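Local coordinates for protein adenylation domain (Streptomyces sp., PDB 5N9W) that belongs to the ANL superfamily of adenylation enzymes, with a large N-terminal part and a small C-terminal domain, at residues 209-214 / 255-260; 344-349 / 362-367; 431-436 / 495-500. One frame throughout, in Å; residues are numbered along the deposited sequence.

Overall arrangement
The three contacts follow one another along the chain, each closing before the next opens, and none touches another. Contact 1 sits near the middle of the molecule, where the start of helix 213-222 meets the junction of strand 253-256 and helix 258-271. Contact 2 pairs strands 345-349 and 362-367, and its centre is about 24 Å from that of contact 1; both reach the same mixed sheet of the N-terminal part. Contact 3 belongs to the C-terminal domain, its centre about 30 Å from that of contact 1 and about 28 Å from that of contact 2. Phe211 of contact 1 also touches Asn513 near the C-terminus, so the two parts of the ANL architecture meet there.

Contact 1 (209-214 / 255-260); sequences MAFDFS and NQTPTA
Phe213 reaches across to Asn255 and Gln256, while Phe211 beside it meets Thr257. From its root outward, the Phe213 side chain first touches its own segment: CB lies over the centre of the Phe211 ring, 3.5 Å above the plane. The far end of the Phe213 ring makes the crossing. Phe213 CE1 approaches Asn255 OD1 at 3.7 Å. Phe213 CZ meets Asn255 CB at 3.8 Å. On the other flank Phe213 CE2 comes within 3.6 Å of Gln256 O, which lies near the ring plane at the edge. Asn255 CB makes an off-centre CH-pi contact with this ring, and the Asn255 amide is turned 73° from the ring plane. The amide oxygen OD1 accepts a hydrogen bond from Trp216 NE1, which gives this buried polar atom a partner. The Phe211 ring meets Thr257 at its edge, Phe211 CE2 to Thr257 CG2 being 4.1 Å. The rotation of Thr257, the N-cap residue of helix 258-271, points this methyl at the ring edge (chi1 66°). Within 209-214, Phe211 O receives both Ser214 N, at 3.0 Å, and Ser214 OG, at 2.6 Å, tying down the turn into helix 213-222. The sequence Phe-Asp-Phe-Ser at 211-214 matches core motif A4 (FDxS) of adenylation domains, and Phe211 also touches Asn513 of the Asn-Gly-Lys sequence near the C-terminus. With one ring edge on the Gln256 carbonyl oxygen and another on a methyl, the join probably relies mainly on dispersion and weak electrostatics, not on hydrogen bonds between the two segments.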
loop_
_atom_site.group_PDB
_atom_site.type_symbol
_atom_site.label_atom_id
_atom_site.label_comp_id
_atom_site.label_asym_id
_atom_site.label_seq_id
_atom_site.Cartn_x
_atom_site.Cartn_y
_atom_site.Cartn_z
ATOM N N MET A 209 9.722 -0.013 -0.978
ATOM C CA MET A 209 9.782 -0.011 0.467
ATOM C C MET A 209 9.203 1.275 1.078
ATOM O O MET A 209 9.039 1.360 2.289
ATOM C CB MET A 209 11.211 -0.256 0.930
ATOM C CG MET A 209 11.592 -1.733 0.776
ATOM S SD MET A 209 13.263 -2.145 1.258
ATOM C CE MET A 209 13.171 -2.005 3.050
ATOM N N ALA A 210 8.861 2.261 0.247
ATOM C CA ALA A 210 8.190 3.453 0.776
ATOM C C ALA A 210 6.652 3.282 0.823
ATOM O O ALA A 210 5.964 4.006 1.537
ATOM C CB ALA A 210 8.581 4.689 -0.022
ATOM N N PHE A 211 6.144 2.321 0.061
ATOM C CA PHE A 211 4.754 1.865 0.120
ATOM C C PHE A 211 4.649 0.759 1.183
ATOM O O PHE A 211 5.382 -0.196 1.135
ATOM C CB PHE A 211 4.316 1.369 -1.275
ATOM C CG PHE A 211 2.874 0.976 -1.379
ATOM C CD1 PHE A 211 1.962 1.306 -0.385
ATOM C CD2 PHE A 211 2.429 0.264 -2.480
ATOM C CE1 PHE A 211 0.642 0.915 -0.478
ATOM C CE2 PHE A 211 1.106 -0.118 -2.587
ATOM C CZ PHE A 211 0.211 0.212 -1.590
ATOM N N ASP A 212 3.739 0.895 2.137
ATOM C CA ASP A 212 3.694 0.024 3.293
ATOM C C ASP A 212 3.126 -1.361 2.968
ATOM O O ASP A 212 3.215 -2.287 3.765
ATOM C CB ASP A 212 2.904 0.700 4.422
ATOM C CG ASP A 212 1.402 0.602 4.253
ATOM O OD1 ASP A 212 0.908 0.439 3.120
ATOM O OD2 ASP A 212 0.689 0.720 5.275
ATOM N N PHE A 213 2.552 -1.501 1.789
ATOM C CA PHE A 213 2.203 -2.814 1.289
ATOM C C PHE A 213 3.445 -3.711 1.368
ATOM O O PHE A 213 3.352 -4.886 1.683
ATOM C CB PHE A 213 1.700 -2.718 -0.142
ATOM C CG PHE A 213 0.671 -3.749 -0.499
ATOM C CD1 PHE A 213 0.227 -4.662 0.444
ATOM C CD2 PHE A 213 0.147 -3.799 -1.773
ATOM C CE1 PHE A 213 -0.717 -5.619 0.115
ATOM C CE2 PHE A 213 -0.798 -4.736 -2.111
ATOM C CZ PHE A 213 -1.234 -5.656 -1.167
ATOM N N SER A 214 4.606 -3.126 1.091
ATOM C CA SER A 214 5.877 -3.823 1.129
ATOM C C SER A 214 6.254 -4.400 2.498
ATOM O O SER A 214 7.056 -5.294 2.573
ATOM C CB SER A 214 6.992 -2.885 0.656
ATOM O OG SER A 214 7.296 -1.902 1.632
ATOM N N ASN A 255 0.867 -10.250 -4.006
ATOM C CA ASN A 255 0.250 -9.021 -3.530
ATOM C C ASN A 255 0.173 -7.969 -4.663
ATOM O O ASN A 255 1.186 -7.605 -5.247
ATOM C CB ASN A 255 1.032 -8.470 -2.328
ATOM C CG ASN A 255 0.853 -9.312 -1.080
ATOM O OD1 ASN A 255 -0.172 -9.232 -0.396
ATOM N ND2 ASN A 255 1.849 -10.133 -0.774
ATOM N N GLN A 256 -1.028 -7.510 -4.987
ATOM C CA GLN A 256 -1.215 -6.546 -6.085
ATOM C C GLN A 256 -2.141 -5.400 -5.714
ATOM O O GLN A 256 -2.996 -5.526 -4.851
ATOM C CB GLN A 256 -1.779 -7.236 -7.329
ATOM C CG GLN A 256 -0.875 -8.282 -7.953
ATOM C CD GLN A 256 0.074 -7.698 -8.971
ATOM O OE1 GLN A 256 -0.206 -7.725 -10.153
ATOM N NE2 GLN A 256 1.188 -7.154 -8.517
ATOM N N THR A 257 -1.944 -4.276 -6.387
ATOM C CA THR A 257 -2.934 -3.217 -6.500
ATOM C C THR A 257 -3.749 -3.539 -7.754
ATOM O O THR A 257 -3.279 -4.283 -8.606
ATOM C CB THR A 257 -2.291 -1.833 -6.615
ATOM O OG1 THR A 257 -1.574 -1.751 -7.841
ATOM C CG2 THR A 257 -1.337 -1.590 -5.483
ATOM N N PRO A 258 -4.982 -3.006 -7.854
ATOM C CA PRO A 258 -5.867 -3.265 -8.997
ATOM C C PRO A 258 -5.321 -2.849 -10.354
ATOM O O PRO A 258 -5.571 -3.523 -11.347
ATOM C CB PRO A 258 -7.100 -2.445 -8.654
ATOM C CG PRO A 258 -7.144 -2.483 -7.181
ATOM C CD PRO A 258 -5.709 -2.340 -6.761
ATOM N N THR A 259 -4.588 -1.749 -10.391
ATOM C CA THR A 259 -3.976 -1.281 -11.624
ATOM C C THR A 259 -2.923 -2.263 -12.117
ATOM O O THR A 259 -2.851 -2.585 -13.292
ATOM C CB THR A 259 -3.327 0.115 -11.431
ATOM O OG1 THR A 259 -4.230 0.977 -10.716
ATOM C CG2 THR A 259 -2.990 0.733 -12.787
ATOM N N ALA A 260 -2.101 -2.742 -11.201
ATOM C CA ALA A 260 -1.030 -3.645 -11.570
ATOM C C ALA A 260 -1.604 -4.997 -11.995
ATOM O O ALA A 260 -1.094 -5.629 -12.916
ATOM C CB ALA A 260 -0.062 -3.800 -10.426
#

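Contact 2 (344-349 / 362-367)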
loop_
_atom_site.group_PDB
_atom_site.type_symbol
_atom_site.label_atom_id
_atom_site.label_comp_id
_atom_site.label_asym_id
_atom_site.label_seq_id
_atom_site.Cartn_x
_atom_site.Cartn_y
_atom_site.Cartn_z
ATOM N N PHE A 344 -9.713 -5.393 15.768
ATOM C CA PHE A 344 -10.335 -4.091 15.524
ATOM C C PHE A 344 -11.717 -3.916 16.118
ATOM O O PHE A 344 -12.571 -4.786 15.983
ATOM C CB PHE A 344 -10.457 -3.856 14.028
ATOM C CG PHE A 344 -9.223 -3.358 13.392
ATOM C CD1 PHE A 344 -8.804 -2.064 13.620
ATOM C CD2 PHE A 344 -8.489 -4.164 12.546
ATOM C CE1 PHE A 344 -7.652 -1.582 13.028
ATOM C CE2 PHE A 344 -7.343 -3.700 11.952
ATOM C CZ PHE A 344 -6.922 -2.404 12.188
ATOM N N THR A 345 -11.948 -2.776 16.755
ATOM C CA THR A 345 -13.314 -2.343 17.007
ATOM C C THR A 345 -13.618 -1.211 16.028
ATOM O O THR A 345 -12.721 -0.490 15.601
ATOM C CB THR A 345 -13.533 -1.907 18.459
ATOM O OG1 THR A 345 -12.350 -1.287 18.956
ATOM C CG2 THR A 345 -13.827 -3.109 19.329
ATOM N N HIS A 346 -14.870 -1.080 15.627
ATOM C CA HIS A 346 -15.174 -0.059 14.646
ATOM C C HIS A 346 -16.549 0.591 14.817
ATOM O O HIS A 346 -17.394 0.141 15.586
ATOM C CB HIS A 346 -15.050 -0.640 13.235
ATOM C CG HIS A 346 -16.133 -1.614 12.883
ATOM N ND1 HIS A 346 -16.397 -2.741 13.629
ATOM C CD2 HIS A 346 -17.018 -1.626 11.858
ATOM C CE1 HIS A 346 -17.400 -3.406 13.081
ATOM N NE2 HIS A 346 -17.796 -2.747 12.009
ATOM N N ARG A 347 -16.728 1.698 14.112
ATOM C CA ARG A 347 -17.994 2.392 14.014
ATOM C C ARG A 347 -18.132 2.855 12.562
ATOM O O ARG A 347 -17.130 2.997 11.860
ATOM C CB ARG A 347 -18.054 3.590 14.966
ATOM C CG ARG A 347 -17.670 3.334 16.408
ATOM C CD ARG A 347 -17.768 4.604 17.242
ATOM N NE ARG A 347 -19.142 5.119 17.289
ATOM C CZ ARG A 347 -19.486 6.388 17.081
ATOM N NH1 ARG A 347 -18.565 7.297 16.813
ATOM N NH2 ARG A 347 -20.755 6.750 17.144
ATOM N N ILE A 348 -19.368 3.052 12.119
ATOM C CA ILE A 348 -19.668 3.714 10.853
ATOM C C ILE A 348 -20.412 4.995 11.235
ATOM O O ILE A 348 -21.547 4.922 11.688
ATOM C CB ILE A 348 -20.535 2.827 9.910
ATOM C CG1 ILE A 348 -20.105 1.360 9.984
ATOM C CG2 ILE A 348 -20.452 3.298 8.483
ATOM C CD1 ILE A 348 -20.898 0.445 9.067
ATOM N N VAL A 349 -19.776 6.161 11.111
ATOM C CA VAL A 349 -20.373 7.355 11.708
ATOM C C VAL A 349 -20.964 8.349 10.711
ATOM O O VAL A 349 -20.407 8.630 9.650
ATOM C CB VAL A 349 -19.383 8.100 12.625
ATOM C CG1 VAL A 349 -18.555 7.098 13.402
ATOM C CG2 VAL A 349 -18.501 9.042 11.848
ATOM N N GLY A 362 -21.468 5.919 5.841
ATOM C CA GLY A 362 -20.941 6.554 7.024
ATOM C C GLY A 362 -19.436 6.479 6.960
ATOM O O GLY A 362 -18.889 5.730 6.150
ATOM N N GLU A 363 -18.772 7.267 7.791
ATOM C CA GLU A 363 -17.330 7.223 7.898
ATOM C C GLU A 363 -16.915 6.041 8.759
ATOM O O GLU A 363 -17.418 5.857 9.868
ATOM C CB GLU A 363 -16.785 8.522 8.489
ATOM C CG GLU A 363 -15.292 8.715 8.239
ATOM C CD GLU A 363 -14.703 9.876 9.000
ATOM O OE1 GLU A 363 -15.317 10.329 9.982
ATOM O OE2 GLU A 363 -13.611 10.317 8.610
ATOM N N LEU A 364 -15.996 5.236 8.243
ATOM C CA LEU A 364 -15.491 4.115 9.014
ATOM C C LEU A 364 -14.514 4.588 10.089
ATOM O O LEU A 364 -13.556 5.307 9.803
ATOM C CB LEU A 364 -14.821 3.094 8.094
ATOM C CG LEU A 364 -14.092 1.908 8.725
ATOM C CD1 LEU A 364 -15.024 1.063 9.569
ATOM C CD2 LEU A 364 -13.471 1.088 7.632
ATOM N N TRP A 365 -14.772 4.207 11.334
ATOM C CA TRP A 365 -13.833 4.479 12.413
ATOM C C TRP A 365 -13.193 3.169 12.880
ATOM O O TRP A 365 -13.859 2.156 12.961
ATOM C CB TRP A 365 -14.524 5.179 13.578
ATOM C CG TRP A 365 -14.854 6.614 13.327
ATOM C CD1 TRP A 365 -14.882 7.259 12.121
ATOM C CD2 TRP A 365 -15.217 7.596 14.312
ATOM N NE1 TRP A 365 -15.242 8.577 12.297
ATOM C CE2 TRP A 365 -15.453 8.807 13.633
ATOM C CE3 TRP A 365 -15.368 7.564 15.701
ATOM C CZ2 TRP A 365 -15.828 9.973 14.298
ATOM C CZ3 TRP A 365 -15.733 8.715 16.356
ATOM C CH2 TRP A 365 -15.958 9.904 15.661
ATOM N N LEU A 366 -11.898 3.196 13.178
ATOM C CA LEU A 366 -11.177 1.972 13.537
ATOM C C LEU A 366 -10.362 2.097 14.829
ATOM O O LEU A 366 -9.455 2.906 14.925
ATOM C CB LEU A 366 -10.276 1.547 12.377
ATOM C CG LEU A 366 -10.980 1.026 11.118
ATOM C CD1 LEU A 366 -10.026 0.947 9.949
ATOM C CD2 LEU A 366 -11.647 -0.328 11.373
ATOM N N ALA A 367 -10.704 1.288 15.823
ATOM C CA ALA A 367 -9.908 1.184 17.044
ATOM C C ALA A 367 -9.197 -0.180 17.182
ATOM O O ALA A 367 -9.729 -1.207 16.792
ATOM C CB ALA A 367 -10.778 1.418 18.241
#
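Val349 and Trp365 form the tight end of this strand pair. Methyl CG1 of Val349 sits over the face of the indole, 3.5 Å from Trp365 CD2, while its other methyl, CG2, comes within 3.3 Å of Trp365 NE1. The indole is held in its rotation by a nearly straight bond from Trp365 NE1 to Glu363 OE1 (2.9 Å, 169°). The carboxylate oxygen lies in the ring plane of the tryptophan, but is itself met from above the carboxylate plane. Arg347 runs alongside the indole in the same direction and bends at chi3 (62°), bringing NH1 to 3.2 Å from Trp365 CZ3; the guanidinium presents its edge, with planes 76° apart. Its NH2 forms a salt bridge with Asp355, and His403 stacks on the Trp365 ring. Strands 345-349 and 362-367 are the arms of an antiparallel beta-hairpin with a long connection, and the second arm continues the sheet to strand 401-410. Three hydrogen-bonded pairs, Thr345 with Ala367, Arg347 with Trp365 and Val349 with Glu363, each exchange two backbone bonds. Among them Trp365 N to Arg347 O is 2.7 Å. On the face bearing His346, Ile348, Leu364 and Leu366, side chains of the two strands meet at longer range: His346 CB lies 4.0 Å from Leu364 CD1, and the imidazole turns its edge to that methyl. Leu364 and Leu366 are nonetheless buried, against Tyr311 and Ala320. At the start of the hairpin Phe344 leans on Leu366, and Phe344 CA lies 3.2 Å from Ala367 O, a CA-H...O contact. The solvent side is here, where the exposed Thr345 adds a weak, long bond from OG1 to Ala367 O, 3.4 Å, beside the firm backbone pair.

Contact 3 (431-436 / 495-500); sequences HRIELS and SYMQPS
His431 and Tyr496 supply the aromatic part of the contact, a face-to-face stack with ring centroids 3.8 Å apart and planes inclined by 14°. The tyrosine carbon CG lies above the centre of the imidazole, and the histidine ND1 above the centre of the phenol ring, so the rings overlap in part, each offset from the other. His431 CG and Tyr496 CD2 are 3.3 Å apart, and Tyr496 CB adds a CH-pi contact over the same imidazole. Tyr496 reaches this place with CG set between its backbone N and carbonyl carbon (chi1 74°), which swings the phenol back over strand 431-434. Apolar contacts continue along the strand. Ile433 CG1 meets the phenol edge, 4.2 Å from Tyr496 CD2, and methyl CD1 of Ile433 is set against the carbonyl, 3.2 Å from Tyr496 O. Ile433 CG2 lies 4.1 Å from Met497 CG, the two side chains running antiparallel. Ile433 also packs on Leu465 and Val438. Polar links do not join the two segments: Arg432, leaving the strand away from 495-500, pairs NH1 with Glu434 OE2 at 3.3 Å, a salt bridge whose acid has a weak second partner in Gln425, and Gln498 N bonds to Ser495 O, closing the short 3-10 turn. Glu434 takes the N-cap position of helix 435-443. The contact thus lays a 3-10 turn across a strand of the small C-terminal domain, and the sequence Gly-His-Arg-Ile-Glu-Leu is that of core motif A8 of adenylation domains, a beta-hairpin running into a helix.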
loop_
_atom_site.group_PDB
_atom_site.type_symbol
_atom_site.label_atom_id
_atom_site.label_comp_id
_atom_site.label_asym_id
_atom_site.label_seq_id
_atom_site.Cartn_x
_atom_site.Cartn_y
_atom_site.Cartn_z
ATOM N N HIS A 431 -24.993 21.593 -7.016
ATOM C CA HIS A 431 -25.084 20.145 -7.074
ATOM C C HIS A 431 -24.004 19.507 -6.221
ATOM O O HIS A 431 -22.927 20.081 -6.034
ATOM C CB HIS A 431 -24.959 19.661 -8.515
ATOM C CG HIS A 431 -26.149 19.976 -9.369
ATOM N ND1 HIS A 431 -27.346 19.307 -9.251
ATOM C CD2 HIS A 431 -26.317 20.879 -10.364
ATOM C CE1 HIS A 431 -28.205 19.787 -10.132
ATOM N NE2 HIS A 431 -27.605 20.739 -10.821
ATOM N N ARG A 432 -24.283 18.319 -5.699
ATOM C CA ARG A 432 -23.240 17.580 -5.008
ATOM C C ARG A 432 -22.779 16.433 -5.895
ATOM O O ARG A 432 -23.577 15.626 -6.362
ATOM C CB ARG A 432 -23.723 17.075 -3.659
ATOM C CG ARG A 432 -22.586 16.699 -2.729
ATOM C CD ARG A 432 -22.631 15.221 -2.391
ATOM N NE ARG A 432 -23.063 14.992 -1.015
ATOM C CZ ARG A 432 -23.676 13.888 -0.598
ATOM N NH1 ARG A 432 -23.947 12.909 -1.452
ATOM N NH2 ARG A 432 -24.030 13.767 0.675
ATOM N N ILE A 433 -21.479 16.386 -6.141
ATOM C CA ILE A 433 -20.934 15.481 -7.136
ATOM C C ILE A 433 -20.014 14.427 -6.541
ATOM O O ILE A 433 -19.077 14.725 -5.791
ATOM C CB ILE A 433 -20.169 16.251 -8.222
ATOM C CG1 ILE A 433 -21.067 17.330 -8.837
ATOM C CG2 ILE A 433 -19.667 15.300 -9.287
ATOM C CD1 ILE A 433 -20.452 18.048 -10.026
ATOM N N GLU A 434 -20.318 13.184 -6.878
ATOM C CA GLU A 434 -19.471 12.058 -6.540
ATOM C C GLU A 434 -18.395 11.889 -7.581
ATOM O O GLU A 434 -18.638 11.246 -8.590
ATOM C CB GLU A 434 -20.294 10.782 -6.452
ATOM C CG GLU A 434 -21.427 10.876 -5.476
ATOM C CD GLU A 434 -20.938 10.889 -4.053
ATOM O OE1 GLU A 434 -19.749 10.563 -3.848
ATOM O OE2 GLU A 434 -21.734 11.219 -3.146
ATOM N N LEU A 435 -17.213 12.451 -7.339
ATOM C CA LEU A 435 -16.115 12.348 -8.299
ATOM C C LEU A 435 -15.848 10.891 -8.667
ATOM O O LEU A 435 -15.541 10.572 -9.811
ATOM C CB LEU A 435 -14.849 13.016 -7.745
ATOM C CG LEU A 435 -14.964 14.542 -7.594
ATOM C CD1 LEU A 435 -13.758 15.179 -6.937
ATOM C CD2 LEU A 435 -15.191 15.158 -8.952
ATOM N N SER A 436 -16.001 10.011 -7.689
ATOM C CA SER A 436 -15.821 8.579 -7.892
ATOM C C SER A 436 -16.780 8.017 -8.952
ATOM O O SER A 436 -16.374 7.263 -9.824
ATOM C CB SER A 436 -16.017 7.843 -6.569
ATOM O OG SER A 436 -15.631 6.493 -6.701
ATOM N N SER A 495 -26.095 16.024 -16.935
ATOM C CA SER A 495 -25.191 17.027 -17.486
ATOM C C SER A 495 -24.278 17.686 -16.457
ATOM O O SER A 495 -23.143 18.028 -16.775
ATOM C CB SER A 495 -25.986 18.110 -18.213
ATOM O OG SER A 495 -26.975 18.651 -17.355
ATOM N N TYR A 496 -24.762 17.859 -15.234
ATOM C CA TYR A 496 -23.958 18.491 -14.194
ATOM C C TYR A 496 -22.826 17.600 -13.654
ATOM O O TYR A 496 -22.015 18.045 -12.837
ATOM C CB TYR A 496 -24.854 18.939 -13.046
ATOM C CG TYR A 496 -25.377 17.842 -12.155
ATOM C CD1 TYR A 496 -26.575 17.192 -12.440
ATOM C CD2 TYR A 496 -24.695 17.485 -11.002
ATOM C CE1 TYR A 496 -27.065 16.204 -11.609
ATOM C CE2 TYR A 496 -25.175 16.504 -10.163
ATOM C CZ TYR A 496 -26.358 15.865 -10.470
ATOM O OH TYR A 496 -26.826 14.884 -9.623
ATOM N N MET A 497 -22.766 16.347 -14.096
ATOM C CA MET A 497 -21.673 15.470 -13.694
ATOM C C MET A 497 -20.673 15.227 -14.815
ATOM O O MET A 497 -19.667 14.558 -14.610
ATOM C CB MET A 497 -22.214 14.137 -13.207
ATOM C CG MET A 497 -22.687 14.134 -11.773
ATOM S SD MET A 497 -23.555 12.599 -11.462
ATOM C CE MET A 497 -22.908 12.154 -9.847
ATOM N N GLN A 498 -20.946 15.775 -15.993
ATOM C CA GLN A 498 -20.086 15.568 -17.145
ATOM C C GLN A 498 -18.856 16.475 -17.125
ATOM O O GLN A 498 -18.957 17.684 -16.913
ATOM C CB GLN A 498 -20.888 15.764 -18.428
ATOM C CG GLN A 498 -22.004 14.736 -18.542
ATOM C CD GLN A 498 -22.962 14.965 -19.702
ATOM O OE1 GLN A 498 -22.779 15.863 -20.531
ATOM N NE2 GLN A 498 -23.996 14.143 -19.759
ATOM N N PRO A 499 -17.675 15.879 -17.309
ATOM C CA PRO A 499 -16.461 16.690 -17.295
ATOM C C PRO A 499 -16.519 17.754 -18.363
ATOM O O PRO A 499 -17.037 17.475 -19.429
ATOM C CB PRO A 499 -15.361 15.674 -17.581
ATOM C CG PRO A 499 -15.902 14.404 -17.020
ATOM C CD PRO A 499 -17.370 14.439 -17.323
ATOM N N SER A 500 -15.996 18.937 -18.069
ATOM C CA SER A 500 -16.000 20.038 -19.009
ATOM C C SER A 500 -14.832 19.911 -19.967
ATOM O O SER A 500 -14.868 20.436 -21.073
ATOM C CB SER A 500 -15.938 21.383 -18.275
ATOM O OG SER A 500 -14.712 21.527 -17.574
#